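Alpha-1,2-mannosidase (Trichoderma reesei, PDB 1HCU) probably trims terminal alpha-1,2-linked mannose residues from N-linked high-mannose glycans as a calcium-dependent glycosyl hydrolase. Local coordinates at residues Phe340-Gln345 / Ile350-Phe355. Residues are numbered along the deposited sequence; the frame is centred on the assembly and turned at random.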
ATOM      1  N   PHE A 340      16.071   1.995  -3.007  1.00 11.79           N
ATOM      2  CA  PHE A 340      16.721   0.822  -2.441  1.00 12.82           C
ATOM      3  C   PHE A 340      18.060   1.251  -1.845  1.00 11.93           C
ATOM      4  O   PHE A 340      18.567   0.623  -0.921  1.00 13.78           O
ATOM      5  CB  PHE A 340      16.962  -0.257  -3.492  1.00 12.86           C
ATOM      6  CG  PHE A 340      17.714  -1.438  -2.958  1.00 12.60           C
ATOM      7  CD1 PHE A 340      17.088  -2.360  -2.122  1.00 13.58           C
ATOM      8  CD2 PHE A 340      19.066  -1.592  -3.236  1.00 10.90           C
ATOM      9  CE1 PHE A 340      17.805  -3.420  -1.568  1.00 16.23           C
ATOM     10  CE2 PHE A 340      19.789  -2.641  -2.689  1.00 14.85           C
ATOM     11  CZ  PHE A 340      19.159  -3.562  -1.852  1.00 13.75           C
ATOM     12  N   GLY A 341      18.617   2.337  -2.377  1.00 13.27           N
ATOM     13  CA  GLY A 341      19.881   2.858  -1.882  1.00 11.59           C
ATOM     14  C   GLY A 341      19.786   3.327  -0.436  1.00 11.95           C
ATOM     15  O   GLY A 341      20.813   3.472   0.235  1.00 11.25           O
ATOM     16  N   THR A 342      18.567   3.582   0.049  1.00  9.78           N
ATOM     17  CA  THR A 342      18.392   4.018   1.443  1.00 11.65           C
ATOM     18  C   THR A 342      18.348   2.778   2.337  1.00 12.32           C
ATOM     19  O   THR A 342      18.405   2.869   3.563  1.00 11.20           O
ATOM     20  CB  THR A 342      17.091   4.855   1.657  1.00 10.45           C
ATOM     21  OG1 THR A 342      15.937   4.060   1.342  1.00 10.26           O
ATOM     22  CG2 THR A 342      17.107   6.109   0.785  1.00  7.56           C
ATOM     23  N   TYR A 343      18.242   1.619   1.695  1.00 12.31           N
ATOM     24  CA  TYR A 343      18.224   0.333   2.390  1.00 14.70           C
ATOM     25  C   TYR A 343      19.678  -0.151   2.506  1.00 15.38           C
ATOM     26  O   TYR A 343      20.210  -0.332   3.600  1.00 14.58           O
ATOM     27  CB  TYR A 343      17.431  -0.697   1.575  1.00 13.57           C
ATOM     28  CG  TYR A 343      16.008  -0.960   2.020  1.00 14.56           C
ATOM     29  CD1 TYR A 343      15.677  -2.151   2.666  1.00 14.06           C
ATOM     30  CD2 TYR A 343      14.986  -0.037   1.772  1.00 13.61           C
ATOM     31  CE1 TYR A 343      14.372  -2.424   3.054  1.00 12.11           C
ATOM     32  CE2 TYR A 343      13.672  -0.298   2.158  1.00 12.95           C
ATOM     33  CZ  TYR A 343      13.371  -1.496   2.800  1.00 14.75           C
ATOM     34  OH  TYR A 343      12.086  -1.765   3.206  1.00 12.53           O
ATOM     35  N   THR A 344      20.296  -0.330   1.341  1.00 16.04           N
ATOM     36  CA  THR A 344      21.663  -0.830   1.192  1.00 18.26           C
ATOM     37  C   THR A 344      22.767   0.006   1.845  1.00 17.20           C
ATOM     38  O   THR A 344      23.853  -0.505   2.103  1.00 16.68           O
ATOM     39  CB  THR A 344      22.006  -1.013  -0.332  1.00 19.27           C
ATOM     40  OG1 THR A 344      23.215  -1.761  -0.484  1.00 23.25           O
ATOM     41  CG2 THR A 344      22.185   0.342  -1.006  1.00 18.48           C
ATOM     42  N   GLN A 345      22.501   1.274   2.137  1.00 17.48           N
ATOM     43  CA  GLN A 345      23.546   2.095   2.737  1.00 16.48           C
ATOM     44  C   GLN A 345      23.488   2.306   4.251  1.00 16.71           C
ATOM     45  O   GLN A 345      24.408   2.898   4.827  1.00 17.43           O
ATOM     46  CB  GLN A 345      23.634   3.435   1.999  1.00 14.13           C
ATOM     47  CG  GLN A 345      23.896   3.244   0.508  1.00 13.73           C
ATOM     48  CD  GLN A 345      24.150   4.542  -0.233  1.00 15.96           C
ATOM     49  OE1 GLN A 345      25.281   5.034  -0.281  1.00 15.79           O
ATOM     50  NE2 GLN A 345      23.090   5.113  -0.811  1.00 14.93           N
ATOM     51  N   ILE A 350      18.485  -1.780   6.138  1.00 14.44           N
ATOM     52  CA  ILE A 350      17.048  -1.516   6.055  1.00 14.70           C
ATOM     53  C   ILE A 350      16.814  -0.010   5.877  1.00 15.73           C
ATOM     54  O   ILE A 350      17.482   0.802   6.521  1.00 15.75           O
ATOM     55  CB  ILE A 350      16.316  -2.007   7.344  1.00 15.60           C
ATOM     56  CG1 ILE A 350      16.497  -3.524   7.487  1.00 15.43           C
ATOM     57  CG2 ILE A 350      14.826  -1.644   7.286  1.00 14.03           C
ATOM     58  CD1 ILE A 350      16.001  -4.102   8.804  1.00 14.22           C
ATOM     59  N   GLY A 351      15.868   0.356   5.013  1.00 15.81           N
ATOM     60  CA  GLY A 351      15.588   1.764   4.758  1.00 14.82           C
ATOM     61  C   GLY A 351      14.902   2.515   5.892  1.00 15.84           C
ATOM     62  O   GLY A 351      14.111   1.933   6.629  1.00 15.49           O
ATOM     63  N   PRO A 352      15.185   3.818   6.053  1.00 15.40           N
ATOM     64  CA  PRO A 352      14.591   4.653   7.104  1.00 16.22           C
ATOM     65  C   PRO A 352      13.147   5.038   6.795  1.00 16.05           C
ATOM     66  O   PRO A 352      12.715   4.978   5.650  1.00 15.46           O
ATOM     67  CB  PRO A 352      15.516   5.866   7.140  1.00 16.75           C
ATOM     68  CG  PRO A 352      15.907   6.016   5.701  1.00 17.04           C
ATOM     69  CD  PRO A 352      16.171   4.585   5.266  1.00 16.25           C
ATOM     70  N   GLU A 353      12.413   5.429   7.830  1.00 17.27           N
ATOM     71  CA  GLU A 353      11.015   5.830   7.702  1.00 18.08           C
ATOM     72  C   GLU A 353      10.940   7.180   7.002  1.00 17.70           C
ATOM     73  O   GLU A 353      10.061   7.430   6.171  1.00 17.85           O
ATOM     74  CB  GLU A 353      10.396   5.937   9.089  1.00 19.85           C
ATOM     75  CG  GLU A 353       9.094   5.209   9.228  1.00 24.85           C
ATOM     76  CD  GLU A 353       7.960   5.986   8.651  1.00 25.32           C
ATOM     77  OE1 GLU A 353       8.012   7.224   8.765  1.00 29.51           O
ATOM     78  OE2 GLU A 353       7.022   5.378   8.108  1.00 24.28           O
ATOM     79  N   GLY A 354      11.881   8.044   7.357  1.00 16.12           N
ATOM     80  CA  GLY A 354      11.952   9.360   6.767  1.00 14.48           C
ATOM     81  C   GLY A 354      13.405   9.742   6.579  1.00 13.96           C
ATOM     82  O   GLY A 354      14.235   9.455   7.444  1.00 15.45           O
ATOM     83  N   PHE A 355      13.715  10.368   5.446  1.00 11.66           N
ATOM     84  CA  PHE A 355      15.071  10.803   5.152  1.00 12.48           C
ATOM     85  C   PHE A 355      15.031  12.087   4.334  1.00 13.21           C
ATOM     86  O   PHE A 355      13.999  12.430   3.753  1.00 12.62           O
ATOM     87  CB  PHE A 355      15.852   9.707   4.399  1.00 13.38           C
ATOM     88  CG  PHE A 355      15.300   9.381   3.032  1.00 13.87           C
ATOM     89  CD1 PHE A 355      15.726  10.074   1.902  1.00 11.14           C
ATOM     90  CD2 PHE A 355      14.345   8.378   2.881  1.00 15.48           C
ATOM     91  CE1 PHE A 355      15.214   9.773   0.640  1.00 11.25           C
ATOM     92  CE2 PHE A 355      13.824   8.070   1.622  1.00 14.96           C
ATOM     93  CZ  PHE A 355      14.261   8.768   0.500  1.00 12.50           C
TER
HETATM   94  O   HOH W   1      13.499   3.944   3.268  1.00  8.82           O
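Thr342 meets the chain at Gly351, Pro352 and Phe355 through both its side chain and its carbonyl. Its methyl CG2 sits over the middle of the Phe355 ring, 3.9 Å from the centroid and 11° off the ring normal, a CH-pi contact. CG2 lies anti to the carbonyl carbon. This leaves OG1 between the backbone N and that carbon (chi1 62°), on the side of a bridging water. The water donates to Thr342 OG1 at 3.1 Å and to Pro352 O at 2.7 Å, and Thr342 OG1 is also hydrogen-bonded to Tyr339 O. Thr342 O receives a CA-H...O contact from Gly351 CA at 3.3 Å. Pro352 CD packs against Thr342 CB at 3.7 Å.

Tyr343 turns a ring face to the peptide between Ile350 and Gly351. Gly351 N lies 3.2 Å above the plane, over the ring centre. Gly351 CA makes a CH-pi contact over the same face. Gly351 has no CB, which allows this close approach to the ring face. Beyond the ring, Tyr343 OH is hydrogen-bonded to His307. A leucine in place of Tyr343 would probably leave the Gly351 peptide without its aromatic cover and His307 without this hydroxyl partner.

The contact joins helix 326-344 to the chain leading into strand 354-356 and to Phe355 of that strand. This chain carries Glu353, a predicted proton donor. Glu353 and Gly354 both face Ala385, a classic beta bulge at the predicted active site of this family 47 glycosidase.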